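Thiamine pyrophosphokinase (Candida albicans, PDB 2G9Z) catalyses the transfer of a pyrophosphate group from ATP to thiamine, producing the coenzyme thiamine pyrophosphate. Local coordinates at residues A[146-151]-A[156-161]; A[163-168]-A[184-189]; A[211-214]-A[219-222]. One frame throughout, in Å; residues are numbered along the deposited sequence.

Interaction 1: A[146-151]-A[156-161]; sequences IRQSSQ and FTKSIH. With VNP (3-[(4-amino-2-methylpyrimidin-5-yl)methyl]-5-(2-{[hydroxy(phosphonoamino)phosphoryl]oxy}ethyl)-4-methyl-1,3-thiazol-3-I um), chain H.
K158 lays its aliphatic chain over the CB of Q148, with K158 CD 3.6 Å from Q148 CB, and sends its ammonium group on to the backbone beyond. The contact spans a strand-loop-helix connection of the alpha/beta catalytic domain: strand 144-147 ends, the loop turns past the ligand, and helix 155-170 runs back. K158 CG is anti to the carbonyl carbon (chi1 -68°), and beyond it the chain is fully extended, which carries NZ from the helix to the loop.

There NZ donates to two carbonyls of the loop, at 2.8 Å to Q148 O and 2.9 Å to S150 O. The approaches differ. NZ stands above the carbonyl plane of Q148, 51° out of it, whereas it lies in the plane of the S150 carbonyl, on a lone pair, with a C=O...N angle of 134°. One ammonium group thus bridges two carbonyls of the turn. The CB of S150 flanks the same lysine, 4.1 Å from K158 CE, while S150 OG turns back to bond Y152 N.

Backbone hydrogen bonds of Q148 with G125, S149 with E182 and S150 with V183 tie the loop to its neighbours. The K158 side chain also lies about 3 Å, nearest atoms, from a bound magnesium ion, at a site that also includes D155.

Q151 belongs to the pocket of the thiamine pyrophosphate analogue VNP, and Y298 of the second subunit packs on it. A bond from VNP N4A to Q151 O is modelled, but that oxygen sits too close to the thiazolium ring for its place to be certain. The side chain of Q151 bends at chi2, leaving NE2 3.6 Å from the thiazolium methyl CM4 of VNP.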
ATOM      1  N   ILE A 146     -26.957  -1.431  -8.075  1.00 21.60           N
ATOM      2  CA  ILE A 146     -26.893  -2.809  -7.616  1.00 22.23           C
ATOM      3  C   ILE A 146     -26.439  -2.845  -6.165  1.00 23.25           C
ATOM      4  O   ILE A 146     -25.244  -2.832  -5.880  1.00 23.54           O
ATOM      5  CB  ILE A 146     -25.919  -3.648  -8.470  1.00 21.69           C
ATOM      6  CG1 ILE A 146     -26.317  -3.568  -9.946  1.00 21.26           C
ATOM      7  CG2 ILE A 146     -25.938  -5.094  -8.004  1.00 20.39           C
ATOM      8  CD1 ILE A 146     -25.397  -4.351 -10.871  1.00 22.02           C
ATOM      9  N   ARG A 147     -27.398  -2.879  -5.246  1.00 24.02           N
ATOM     10  CA  ARG A 147     -27.081  -2.927  -3.828  1.00 23.86           C
ATOM     11  C   ARG A 147     -26.796  -4.357  -3.387  1.00 23.58           C
ATOM     12  O   ARG A 147     -27.542  -5.282  -3.710  1.00 23.16           O
ATOM     13  CB  ARG A 147     -28.232  -2.345  -3.000  1.00 28.82           C
ATOM     14  CG  ARG A 147     -27.926  -2.257  -1.508  1.00 31.33           C
ATOM     15  CD  ARG A 147     -28.797  -1.212  -0.816  1.00 36.47           C
ATOM     16  NE  ARG A 147     -28.377  -0.987   0.568  1.00 38.25           N
ATOM     17  CZ  ARG A 147     -28.644   0.115   1.264  1.00 40.74           C
ATOM     18  NH1 ARG A 147     -29.333   1.105   0.710  1.00 43.99           N
ATOM     19  NH2 ARG A 147     -28.213   0.231   2.513  1.00 42.26           N
ATOM     20  N   GLN A 148     -25.701  -4.534  -2.658  1.00 21.59           N
ATOM     21  CA  GLN A 148     -25.306  -5.847  -2.161  1.00 21.56           C
ATOM     22  C   GLN A 148     -24.874  -5.688  -0.711  1.00 21.83           C
ATOM     23  O   GLN A 148     -23.835  -5.089  -0.427  1.00 21.76           O
ATOM     24  CB  GLN A 148     -24.149  -6.394  -2.997  1.00 21.21           C
ATOM     25  CG  GLN A 148     -24.480  -6.597  -4.464  1.00 19.79           C
ATOM     26  CD  GLN A 148     -25.358  -7.817  -4.702  1.00 23.63           C
ATOM     27  OE1 GLN A 148     -26.584  -7.766  -4.556  1.00 25.42           O
ATOM     28  NE2 GLN A 148     -24.729  -8.928  -5.056  1.00 20.67           N
ATOM     29  N   SER A 149     -25.672  -6.226   0.205  1.00 21.00           N
ATOM     30  CA  SER A 149     -25.387  -6.107   1.626  1.00 21.28           C
ATOM     31  C   SER A 149     -24.434  -7.153   2.198  1.00 21.31           C
ATOM     32  O   SER A 149     -24.111  -7.099   3.379  1.00 22.55           O
ATOM     33  CB  SER A 149     -26.694  -6.144   2.418  1.00 22.15           C
ATOM     34  OG  SER A 149     -27.284  -7.430   2.347  1.00 21.55           O
ATOM     35  N   SER A 150     -23.980  -8.098   1.382  1.00 21.02           N
ATOM     36  CA  SER A 150     -23.075  -9.130   1.891  1.00 20.68           C
ATOM     37  C   SER A 150     -21.915  -8.565   2.699  1.00 20.99           C
ATOM     38  O   SER A 150     -21.293  -7.580   2.304  1.00 20.21           O
ATOM     39  CB  SER A 150     -22.495  -9.968   0.759  1.00 21.33           C
ATOM     40  OG  SER A 150     -21.474 -10.803   1.284  1.00 21.88           O
ATOM     41  N   GLN A 151     -21.620  -9.229   3.812  1.00 22.64           N
ATOM     42  CA  GLN A 151     -20.549  -8.836   4.722  0.50 22.12           C
ATOM     43  C   GLN A 151     -19.258  -9.585   4.464  1.00 22.52           C
ATOM     44  O   GLN A 151     -18.290  -9.441   5.212  1.00 22.88           O
ATOM     45  CB  GLN A 151     -20.977  -9.099   6.167  0.50 23.05           C
ATOM     46  CG  GLN A 151     -22.276  -8.435   6.538  0.50 26.54           C
ATOM     47  CD  GLN A 151     -22.237  -6.973   6.226  0.50 28.80           C
ATOM     48  OE1 GLN A 151     -23.219  -6.250   6.398  0.50 33.06           O
ATOM     49  NE2 GLN A 151     -21.085  -6.517   5.757  0.50 30.57           N
ATOM     50  N   PHE A 156     -15.287  -3.374  -3.914  1.00 15.74           N
ATOM     51  CA  PHE A 156     -14.390  -3.584  -5.039  1.00 17.44           C
ATOM     52  C   PHE A 156     -14.751  -4.873  -5.762  1.00 16.95           C
ATOM     53  O   PHE A 156     -14.971  -4.881  -6.975  1.00 17.52           O
ATOM     54  CB  PHE A 156     -12.939  -3.678  -4.564  1.00 19.51           C
ATOM     55  CG  PHE A 156     -11.967  -3.982  -5.667  1.00 21.46           C
ATOM     56  CD1 PHE A 156     -11.494  -2.969  -6.495  1.00 21.51           C
ATOM     57  CD2 PHE A 156     -11.563  -5.289  -5.913  1.00 22.40           C
ATOM     58  CE1 PHE A 156     -10.632  -3.254  -7.556  1.00 22.18           C
ATOM     59  CE2 PHE A 156     -10.701  -5.584  -6.974  1.00 24.15           C
ATOM     60  CZ  PHE A 156     -10.237  -4.561  -7.795  1.00 22.08           C
ATOM     61  N   THR A 157     -14.790  -5.964  -5.007  1.00 18.03           N
ATOM     62  CA  THR A 157     -15.105  -7.273  -5.560  1.00 20.08           C
ATOM     63  C   THR A 157     -16.505  -7.317  -6.162  1.00 18.88           C
ATOM     64  O   THR A 157     -16.700  -7.854  -7.252  1.00 20.82           O
ATOM     65  CB  THR A 157     -14.961  -8.363  -4.481  1.00 21.89           C
ATOM     66  OG1 THR A 157     -13.607  -8.380  -4.009  1.00 23.63           O
ATOM     67  CG2 THR A 157     -15.298  -9.732  -5.054  1.00 24.17           C
ATOM     68  N   LYS A 158     -17.479  -6.751  -5.457  1.00 18.16           N
ATOM     69  CA  LYS A 158     -18.846  -6.726  -5.969  1.00 18.23           C
ATOM     70  C   LYS A 158     -18.881  -5.995  -7.303  1.00 18.57           C
ATOM     71  O   LYS A 158     -19.615  -6.389  -8.210  1.00 19.97           O
ATOM     72  CB  LYS A 158     -19.781  -6.048  -4.963  1.00 15.98           C
ATOM     73  CG  LYS A 158     -19.970  -6.863  -3.686  1.00 15.88           C
ATOM     74  CD  LYS A 158     -20.579  -6.036  -2.567  1.00 16.42           C
ATOM     75  CE  LYS A 158     -20.716  -6.867  -1.300  1.00 16.03           C
ATOM     76  NZ  LYS A 158     -21.259  -6.099  -0.151  1.00 16.41           N
ATOM     77  N   SER A 159     -18.078  -4.939  -7.430  1.00 17.31           N
ATOM     78  CA  SER A 159     -18.021  -4.172  -8.674  1.00 16.54           C
ATOM     79  C   SER A 159     -17.386  -4.980  -9.802  1.00 16.83           C
ATOM     80  O   SER A 159     -17.851  -4.937 -10.945  1.00 16.28           O
ATOM     81  CB  SER A 159     -17.233  -2.866  -8.475  1.00 16.45           C
ATOM     82  OG  SER A 159     -17.938  -1.969  -7.637  1.00 18.31           O
ATOM     83  N   ILE A 160     -16.309  -5.697  -9.487  1.00 15.83           N
ATOM     84  CA  ILE A 160     -15.637  -6.518 -10.486  1.00 16.59           C
ATOM     85  C   ILE A 160     -16.620  -7.567 -11.009  1.00 18.20           C
ATOM     86  O   ILE A 160     -16.714  -7.802 -12.213  1.00 19.85           O
ATOM     87  CB  ILE A 160     -14.396  -7.234  -9.893  1.00 17.62           C
ATOM     88  CG1 ILE A 160     -13.294  -6.212  -9.594  1.00 16.67           C
ATOM     89  CG2 ILE A 160     -13.891  -8.302 -10.865  1.00 16.49           C
ATOM     90  CD1 ILE A 160     -12.749  -5.500 -10.831  1.00 14.92           C
ATOM     91  N   HIS A 161     -17.349  -8.195 -10.097  1.00 19.93           N
ATOM     92  CA  HIS A 161     -18.334  -9.203 -10.476  1.00 22.12           C
ATOM     93  C   HIS A 161     -19.381  -8.587 -11.392  1.00 22.38           C
ATOM     94  O   HIS A 161     -19.815  -9.207 -12.366  1.00 23.40           O
ATOM     95  CB  HIS A 161     -19.000  -9.777  -9.227  1.00 24.53           C
ATOM     96  CG  HIS A 161     -18.214 -10.872  -8.579  1.00 26.36           C
ATOM     97  ND1 HIS A 161     -18.372 -11.220  -7.255  1.00 28.52           N
ATOM     98  CD2 HIS A 161     -17.272 -11.707  -9.078  1.00 28.64           C
ATOM     99  CE1 HIS A 161     -17.559 -12.219  -6.966  1.00 29.36           C
ATOM    100  NE2 HIS A 161     -16.881 -12.535  -8.055  1.00 29.32           N
TER
HETATM  101  O2G VNP H 602     -17.381  -1.389   4.897  1.00 25.36           O
HETATM  102  PG  VNP H 602     -16.044  -0.731   4.293  1.00 23.09           P
HETATM  103  O3G VNP H 602     -14.928  -0.820   5.261  1.00 25.09           O
HETATM  104  O1G VNP H 602     -16.418   0.796   3.949  1.00 27.22           O
HETATM  105  N3B VNP H 602     -15.700  -1.473   2.888  1.00 19.43           N
HETATM  106  PB  VNP H 602     -17.005  -2.016   2.093  1.00 19.62           P
HETATM  107  O2B VNP H 602     -16.579  -2.524   0.771  1.00 17.72           O
HETATM  108  O1B VNP H 602     -18.031  -0.949   2.116  1.00 18.11           O
HETATM  109  O1  VNP H 602     -17.536  -3.243   2.992  1.00 18.43           O
HETATM  110  C7  VNP H 602     -16.775  -4.423   3.275  1.00 19.81           C
HETATM  111  C12 VNP H 602     -17.791  -5.546   3.493  1.00 17.42           C
HETATM  112  C11 VNP H 602     -17.234  -6.909   3.916  1.00 18.58           C
HETATM  113  C10 VNP H 602     -16.877  -7.072   5.395  1.00 17.89           C
HETATM  114  CM4 VNP H 602     -17.611  -6.325   6.512  1.00 16.56           C
HETATM  115  S1  VNP H 602     -15.685  -7.481   3.141  1.00 17.68           S
HETATM  116  C9  VNP H 602     -15.201  -8.373   4.566  1.00 16.92           C
HETATM  117  N5  VNP H 602     -15.858  -7.905   5.628  1.00 16.80           N
HETATM  118  C7A VNP H 602     -15.439  -8.200   7.008  1.00 13.96           C
HETATM  119  C5A VNP H 602     -14.704  -9.536   7.154  1.00 14.08           C
HETATM  120  C6A VNP H 602     -13.380  -9.468   7.567  1.00 13.05           C
HETATM  121  N1A VNP H 602     -12.695 -10.567   7.832  1.00 12.94           N
HETATM  122  C2A VNP H 602     -13.255 -11.775   7.706  1.00 13.93           C
HETATM  123  CM2 VNP H 602     -12.445 -13.026   8.053  1.00 15.77           C
HETATM  124  N3A VNP H 602     -14.528 -11.891   7.299  1.00 13.73           N
HETATM  125  C4A VNP H 602     -15.262 -10.805   7.020  1.00 14.69           C
HETATM  126  N4A VNP H 602     -16.516 -10.961   6.606  1.00 17.85           N

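Interaction 2: A[163-168]-A[184-189]; sequences IQLHYQ and DGLAKL
L165 places CG anti to its carbonyl carbon (chi1 -73°), while L189 swings CG anti to the backbone N (chi1 -151°); with these settings the branched ends of the two leucines meet between helices 155-170 and 185-195. L165 supplies the first helix's whole share of the contact. Its CD2 meets CD2 of L189 at 3.8 Å, and its other methyl, CD1, lies 3.9 Å from CD2 of L186. The same CD1 comes 3.5 Å from the carbonyl oxygen L186 O and also touches CB and CD1 of L189, so one methyl covers a short piece of the second helix's backbone as well as its side chains. In both pairs the side chains run at a slant.

The packing is mainly apolar: every close pair involves a leucine methyl, and the buried surface is modest, 147 Å² over both sides. The second helix starts here, with D184 at its N-cap position, although the carboxylate makes no capping bond. D184 OD1 forms a salt bridge to K188 NZ at 3.6 Å, one turn further on; K188 points away from helix 155-170.

W176 and W190 widen the apolar patch around L165; I180 and the side chain of Q148 pack against L186. The other face of helix 155-170 lies on the central sheet, with I163 against strands 64-68 and 86-90 and H166 against strand 86-90, so helix 185-195 forms an outer layer over it.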
ATOM      1  N   ILE A 163     -18.911  -6.099 -13.344  1.00 19.59           N
ATOM      2  CA  ILE A 163     -18.237  -5.863 -14.619  1.00 18.31           C
ATOM      3  C   ILE A 163     -18.164  -7.150 -15.435  1.00 20.43           C
ATOM      4  O   ILE A 163     -18.443  -7.157 -16.637  1.00 20.23           O
ATOM      5  CB  ILE A 163     -16.804  -5.318 -14.392  1.00 17.14           C
ATOM      6  CG1 ILE A 163     -16.881  -3.868 -13.907  1.00 15.45           C
ATOM      7  CG2 ILE A 163     -15.980  -5.429 -15.682  1.00 17.43           C
ATOM      8  CD1 ILE A 163     -15.580  -3.311 -13.365  1.00 14.88           C
ATOM      9  N   GLN A 164     -17.779  -8.236 -14.777  1.00 20.61           N
ATOM     10  CA  GLN A 164     -17.676  -9.523 -15.445  1.00 22.13           C
ATOM     11  C   GLN A 164     -19.045  -9.991 -15.918  1.00 23.20           C
ATOM     12  O   GLN A 164     -19.188 -10.489 -17.037  1.00 21.71           O
ATOM     13  CB  GLN A 164     -17.062 -10.555 -14.502  1.00 22.57           C
ATOM     14  CG  GLN A 164     -15.572 -10.355 -14.281  1.00 24.79           C
ATOM     15  CD  GLN A 164     -14.970 -11.414 -13.392  1.00 25.94           C
ATOM     16  OE1 GLN A 164     -15.240 -11.461 -12.192  1.00 28.33           O
ATOM     17  NE2 GLN A 164     -14.156 -12.284 -13.979  1.00 26.16           N
ATOM     18  N   LEU A 165     -20.050  -9.818 -15.065  1.00 22.20           N
ATOM     19  CA  LEU A 165     -21.408 -10.217 -15.407  1.00 23.41           C
ATOM     20  C   LEU A 165     -21.970  -9.359 -16.534  1.00 24.38           C
ATOM     21  O   LEU A 165     -22.704  -9.855 -17.388  1.00 25.48           O
ATOM     22  CB  LEU A 165     -22.309 -10.138 -14.171  1.00 22.70           C
ATOM     23  CG  LEU A 165     -22.049 -11.254 -13.154  1.00 22.16           C
ATOM     24  CD1 LEU A 165     -22.857 -11.019 -11.892  1.00 21.01           C
ATOM     25  CD2 LEU A 165     -22.416 -12.599 -13.779  1.00 22.92           C
ATOM     26  N   HIS A 166     -21.625  -8.075 -16.543  1.00 24.08           N
ATOM     27  CA  HIS A 166     -22.100  -7.173 -17.589  1.00 24.77           C
ATOM     28  C   HIS A 166     -21.725  -7.671 -18.983  1.00 25.72           C
ATOM     29  O   HIS A 166     -22.562  -7.710 -19.877  1.00 25.60           O
ATOM     30  CB  HIS A 166     -21.515  -5.772 -17.411  1.00 25.04           C
ATOM     31  CG  HIS A 166     -21.666  -4.902 -18.622  1.00 24.22           C
ATOM     32  ND1 HIS A 166     -22.802  -4.166 -18.877  1.00 24.36           N
ATOM     33  CD2 HIS A 166     -20.834  -4.684 -19.670  1.00 24.31           C
ATOM     34  CE1 HIS A 166     -22.665  -3.532 -20.028  1.00 25.52           C
ATOM     35  NE2 HIS A 166     -21.480  -3.829 -20.530  1.00 25.51           N
ATOM     36  N   TYR A 167     -20.460  -8.034 -19.163  1.00 28.15           N
ATOM     37  CA  TYR A 167     -19.980  -8.508 -20.458  1.00 29.07           C
ATOM     38  C   TYR A 167     -20.500  -9.889 -20.821  1.00 31.09           C
ATOM     39  O   TYR A 167     -20.264 -10.384 -21.924  1.00 31.83           O
ATOM     40  CB  TYR A 167     -18.451  -8.479 -20.489  1.00 28.40           C
ATOM     41  CG  TYR A 167     -17.913  -7.081 -20.692  1.00 29.00           C
ATOM     42  CD1 TYR A 167     -17.997  -6.462 -21.941  1.00 28.42           C
ATOM     43  CD2 TYR A 167     -17.388  -6.349 -19.628  1.00 28.09           C
ATOM     44  CE1 TYR A 167     -17.577  -5.149 -22.126  1.00 28.29           C
ATOM     45  CE2 TYR A 167     -16.965  -5.026 -19.802  1.00 27.84           C
ATOM     46  CZ  TYR A 167     -17.067  -4.434 -21.054  1.00 27.81           C
ATOM     47  OH  TYR A 167     -16.688  -3.125 -21.240  1.00 25.23           O
ATOM     48  N   GLN A 168     -21.219 -10.508 -19.897  1.00 33.17           N
ATOM     49  CA  GLN A 168     -21.781 -11.822 -20.156  1.00 35.82           C
ATOM     50  C   GLN A 168     -23.275 -11.735 -20.436  1.00 36.61           C
ATOM     51  O   GLN A 168     -23.779 -12.355 -21.373  1.00 37.19           O
ATOM     52  CB  GLN A 168     -21.556 -12.755 -18.964  1.00 36.44           C
ATOM     53  CG  GLN A 168     -20.110 -13.145 -18.721  1.00 38.71           C
ATOM     54  CD  GLN A 168     -19.473 -13.798 -19.931  1.00 41.33           C
ATOM     55  OE1 GLN A 168     -20.032 -14.728 -20.517  1.00 40.58           O
ATOM     56  NE2 GLN A 168     -18.293 -13.317 -20.307  1.00 39.56           N
ATOM     57  N   ASP A 184     -25.821 -11.287  -1.808  1.00 25.31           N
ATOM     58  CA  ASP A 184     -24.671 -11.605  -2.644  1.00 26.60           C
ATOM     59  C   ASP A 184     -25.085 -12.175  -3.996  1.00 25.12           C
ATOM     60  O   ASP A 184     -24.467 -13.111  -4.501  1.00 23.93           O
ATOM     61  CB  ASP A 184     -23.756 -12.584  -1.900  1.00 26.44           C
ATOM     62  CG  ASP A 184     -24.507 -13.790  -1.363  1.00 30.67           C
ATOM     63  OD1 ASP A 184     -25.754 -13.748  -1.322  1.00 28.71           O
ATOM     64  OD2 ASP A 184     -23.852 -14.777  -0.970  1.00 33.91           O
ATOM     65  N   GLY A 185     -26.131 -11.594  -4.575  1.00 25.73           N
ATOM     66  CA  GLY A 185     -26.620 -12.050  -5.865  1.00 25.29           C
ATOM     67  C   GLY A 185     -25.558 -12.032  -6.949  1.00 25.79           C
ATOM     68  O   GLY A 185     -25.477 -12.957  -7.759  1.00 25.67           O
ATOM     69  N   LEU A 186     -24.739 -10.984  -6.975  1.00 24.86           N
ATOM     70  CA  LEU A 186     -23.681 -10.888  -7.976  1.00 25.83           C
ATOM     71  C   LEU A 186     -22.713 -12.057  -7.843  1.00 25.23           C
ATOM     72  O   LEU A 186     -22.347 -12.694  -8.836  1.00 23.76           O
ATOM     73  CB  LEU A 186     -22.904  -9.573  -7.830  1.00 23.85           C
ATOM     74  CG  LEU A 186     -23.648  -8.265  -8.111  1.00 23.06           C
ATOM     75  CD1 LEU A 186     -22.700  -7.089  -7.864  1.00 22.76           C
ATOM     76  CD2 LEU A 186     -24.162  -8.252  -9.550  1.00 24.75           C
ATOM     77  N   ALA A 187     -22.302 -12.333  -6.609  1.00 25.20           N
ATOM     78  CA  ALA A 187     -21.372 -13.422  -6.332  1.00 27.05           C
ATOM     79  C   ALA A 187     -22.002 -14.753  -6.723  1.00 28.41           C
ATOM     80  O   ALA A 187     -21.364 -15.585  -7.370  1.00 29.31           O
ATOM     81  CB  ALA A 187     -21.004 -13.431  -4.855  1.00 26.53           C
ATOM     82  N   LYS A 188     -23.254 -14.948  -6.325  1.00 28.97           N
ATOM     83  CA  LYS A 188     -23.963 -16.178  -6.650  1.00 31.77           C
ATOM     84  C   LYS A 188     -24.077 -16.314  -8.161  1.00 32.48           C
ATOM     85  O   LYS A 188     -23.648 -17.310  -8.731  1.00 33.82           O
ATOM     86  CB  LYS A 188     -25.362 -16.177  -6.029  1.00 31.41           C
ATOM     87  CG  LYS A 188     -25.370 -16.261  -4.511  1.00 32.51           C
ATOM     88  CD  LYS A 188     -26.788 -16.220  -3.962  1.00 34.67           C
ATOM     89  CE  LYS A 188     -26.793 -16.346  -2.446  1.00 36.36           C
ATOM     90  NZ  LYS A 188     -28.172 -16.353  -1.892  1.00 39.76           N
ATOM     91  N   LEU A 189     -24.641 -15.294  -8.802  1.00 34.08           N
ATOM     92  CA  LEU A 189     -24.826 -15.301 -10.248  1.00 35.10           C
ATOM     93  C   LEU A 189     -23.543 -15.654 -10.996  1.00 35.57           C
ATOM     94  O   LEU A 189     -23.557 -16.513 -11.878  1.00 37.99           O
ATOM     95  CB  LEU A 189     -25.339 -13.939 -10.727  1.00 35.10           C
ATOM     96  CG  LEU A 189     -26.216 -13.909 -11.982  1.00 36.27           C
ATOM     97  CD1 LEU A 189     -26.468 -12.467 -12.391  1.00 36.35           C
ATOM     98  CD2 LEU A 189     -25.552 -14.656 -13.114  1.00 37.03           C
TER

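Interaction 3: A[211-214]-A[219-222]; sequences NAIG and QTVQ
T220 has the most surface buried here and divides its two branches between polar and apolar partners. With OG1 anti to the carbonyl carbon (chi1 -68°), the hydroxyl faces the backbone of the loop, where it accepts the N-H of G214 at 3.3 Å between G214 N and T220 OG1. The bond is bent, with an angle of 136° at the hydrogen. The same OG1 is 3.0 Å from a water oxygen, and that water donates a weak bond to A212 O, so the hydroxyl reaches the loop both directly and through solvent. The methyl CG2, anti to the backbone N, meets CD1 of I213 at 3.9 Å. The two side chains cross at about a right angle.

A212 contributes chiefly through its carbonyl, which looks at the first-turn backbone: A212 O lies 3.7 Å from T220 CA, and S223 OG gives it a further weak bond. Its methyl packs instead on L69 and F241. These contacts fold the loop after strand 205-210 against helix 217-233, the strand-to-helix half of a beta-alpha-beta crossover whose second strand is 237-242, parallel to the first. G214 takes a positive phi of 91° as the loop turns toward the helix.

Q219, second in buried area, is extended beyond CG and runs alongside A212, its CG 3.9 Å from A212 O. The side chain is about 7 Å, nearest atoms, from the bound thiamine pyrophosphate analogue, to which R216 of the intervening loop donates a hydrogen bond. F217 of the second subunit packs on both I213 and T220, placing their touching methyls at the subunit interface.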
ATOM      1  N   ASN A 211      -8.667   5.211  -7.201  1.00 22.63           N
ATOM      2  CA  ASN A 211      -8.878   5.266  -5.751  1.00 23.59           C
ATOM      3  C   ASN A 211      -8.869   3.955  -4.961  1.00 24.19           C
ATOM      4  O   ASN A 211      -9.401   3.899  -3.846  1.00 25.30           O
ATOM      5  CB  ASN A 211     -10.191   6.008  -5.462  1.00 26.28           C
ATOM      6  CG  ASN A 211     -10.287   7.334  -6.202  1.00 28.47           C
ATOM      7  OD1 ASN A 211      -9.314   8.089  -6.270  1.00 29.20           O
ATOM      8  ND2 ASN A 211     -11.466   7.626  -6.756  1.00 27.30           N
ATOM      9  N   ALA A 212      -8.266   2.909  -5.514  1.00 23.86           N
ATOM     10  CA  ALA A 212      -8.211   1.616  -4.831  1.00 26.01           C
ATOM     11  C   ALA A 212      -6.921   1.463  -4.032  1.00 27.01           C
ATOM     12  O   ALA A 212      -6.789   0.558  -3.205  1.00 26.53           O
ATOM     13  CB  ALA A 212      -8.324   0.487  -5.847  1.00 25.71           C
ATOM     14  N   ILE A 213      -5.974   2.355  -4.295  1.00 27.31           N
ATOM     15  CA  ILE A 213      -4.680   2.342  -3.627  1.00 25.73           C
ATOM     16  C   ILE A 213      -4.476   3.667  -2.903  1.00 24.38           C
ATOM     17  O   ILE A 213      -5.017   4.692  -3.315  1.00 25.07           O
ATOM     18  CB  ILE A 213      -3.530   2.173  -4.661  1.00 26.81           C
ATOM     19  CG1 ILE A 213      -3.764   0.923  -5.511  1.00 26.35           C
ATOM     20  CG2 ILE A 213      -2.185   2.113  -3.947  1.00 24.47           C
ATOM     21  CD1 ILE A 213      -3.736  -0.385  -4.732  1.00 28.92           C
ATOM     22  N   GLY A 214      -3.709   3.642  -1.817  1.00 24.11           N
ATOM     23  CA  GLY A 214      -3.418   4.866  -1.092  1.00 25.43           C
ATOM     24  C   GLY A 214      -4.338   5.274   0.042  1.00 26.54           C
ATOM     25  O   GLY A 214      -4.010   6.191   0.795  1.00 28.78           O
ATOM     26  N   GLN A 219      -7.609  -1.972   2.450  1.00 15.00           N
ATOM     27  CA  GLN A 219      -8.268  -1.855   1.153  0.50 13.40           C
ATOM     28  C   GLN A 219      -7.203  -1.970   0.063  1.00 14.43           C
ATOM     29  O   GLN A 219      -7.407  -2.607  -0.965  1.00 13.52           O
ATOM     30  CB  GLN A 219      -8.974  -0.503   1.043  0.50 13.94           C
ATOM     31  CG  GLN A 219      -9.367  -0.115  -0.378  0.50 17.41           C
ATOM     32  CD  GLN A 219      -9.788   1.338  -0.499  0.50 20.36           C
ATOM     33  OE1 GLN A 219     -10.098   1.817  -1.590  0.50 22.12           O
ATOM     34  NE2 GLN A 219      -9.799   2.049   0.625  0.50 22.84           N
ATOM     35  N   THR A 220      -6.065  -1.329   0.298  1.00 13.94           N
ATOM     36  CA  THR A 220      -4.964  -1.370  -0.645  1.00 14.66           C
ATOM     37  C   THR A 220      -4.506  -2.812  -0.809  1.00 14.14           C
ATOM     38  O   THR A 220      -4.347  -3.297  -1.925  1.00 14.27           O
ATOM     39  CB  THR A 220      -3.784  -0.517  -0.147  1.00 12.32           C
ATOM     40  OG1 THR A 220      -4.160   0.863  -0.183  1.00 14.22           O
ATOM     41  CG2 THR A 220      -2.544  -0.739  -1.016  1.00 15.12           C
ATOM     42  N   VAL A 221      -4.314  -3.498   0.312  1.00 12.76           N
ATOM     43  CA  VAL A 221      -3.865  -4.874   0.266  1.00 13.04           C
ATOM     44  C   VAL A 221      -4.896  -5.785  -0.390  1.00 13.06           C
ATOM     45  O   VAL A 221      -4.540  -6.639  -1.205  1.00 11.17           O
ATOM     46  CB  VAL A 221      -3.507  -5.383   1.683  1.00 14.49           C
ATOM     47  CG1 VAL A 221      -3.199  -6.877   1.648  1.00 13.69           C
ATOM     48  CG2 VAL A 221      -2.293  -4.614   2.197  1.00 13.67           C
ATOM     49  N   GLN A 222      -6.171  -5.602  -0.060  1.00 13.55           N
ATOM     50  CA  GLN A 222      -7.198  -6.434  -0.660  1.00 13.44           C
ATOM     51  C   GLN A 222      -7.208  -6.236  -2.179  1.00 13.73           C
ATOM     52  O   GLN A 222      -7.379  -7.187  -2.932  1.00 15.43           O
ATOM     53  CB  GLN A 222      -8.578  -6.102  -0.085  1.00 16.81           C
ATOM     54  CG  GLN A 222      -9.643  -7.124  -0.468  1.00 16.59           C
ATOM     55  CD  GLN A 222      -9.304  -8.519   0.040  1.00 20.74           C
ATOM     56  OE1 GLN A 222      -9.458  -8.824   1.227  1.00 21.80           O
ATOM     57  NE2 GLN A 222      -8.826  -9.369  -0.857  1.00 19.11           N
TER
HETATM   58  O   HOH W   1      -6.751   2.248  -0.505  1.00 25.41           O

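Overall arrangement
From the N terminus, the three contacts follow one another in series, none nesting within or crossing another. Interaction 1 closes the loop between edge strand 144-147 and helix 155-170, joining it to that helix beside the ligand and metals. Interaction 2 closes the longer excursion 169-183, joining the far part of the same helix to helix 185-195. The two touch, their centres 9 Å apart: Q148 meets the start of helix 185-195, and L186 CD1 reaches K158 O. Interaction 3 closes the short connection from strand 205-210 into helix 217-233, joining loop to helix; its centre lies about 16 Å from that of interaction 1 and 22 Å from that of interaction 2.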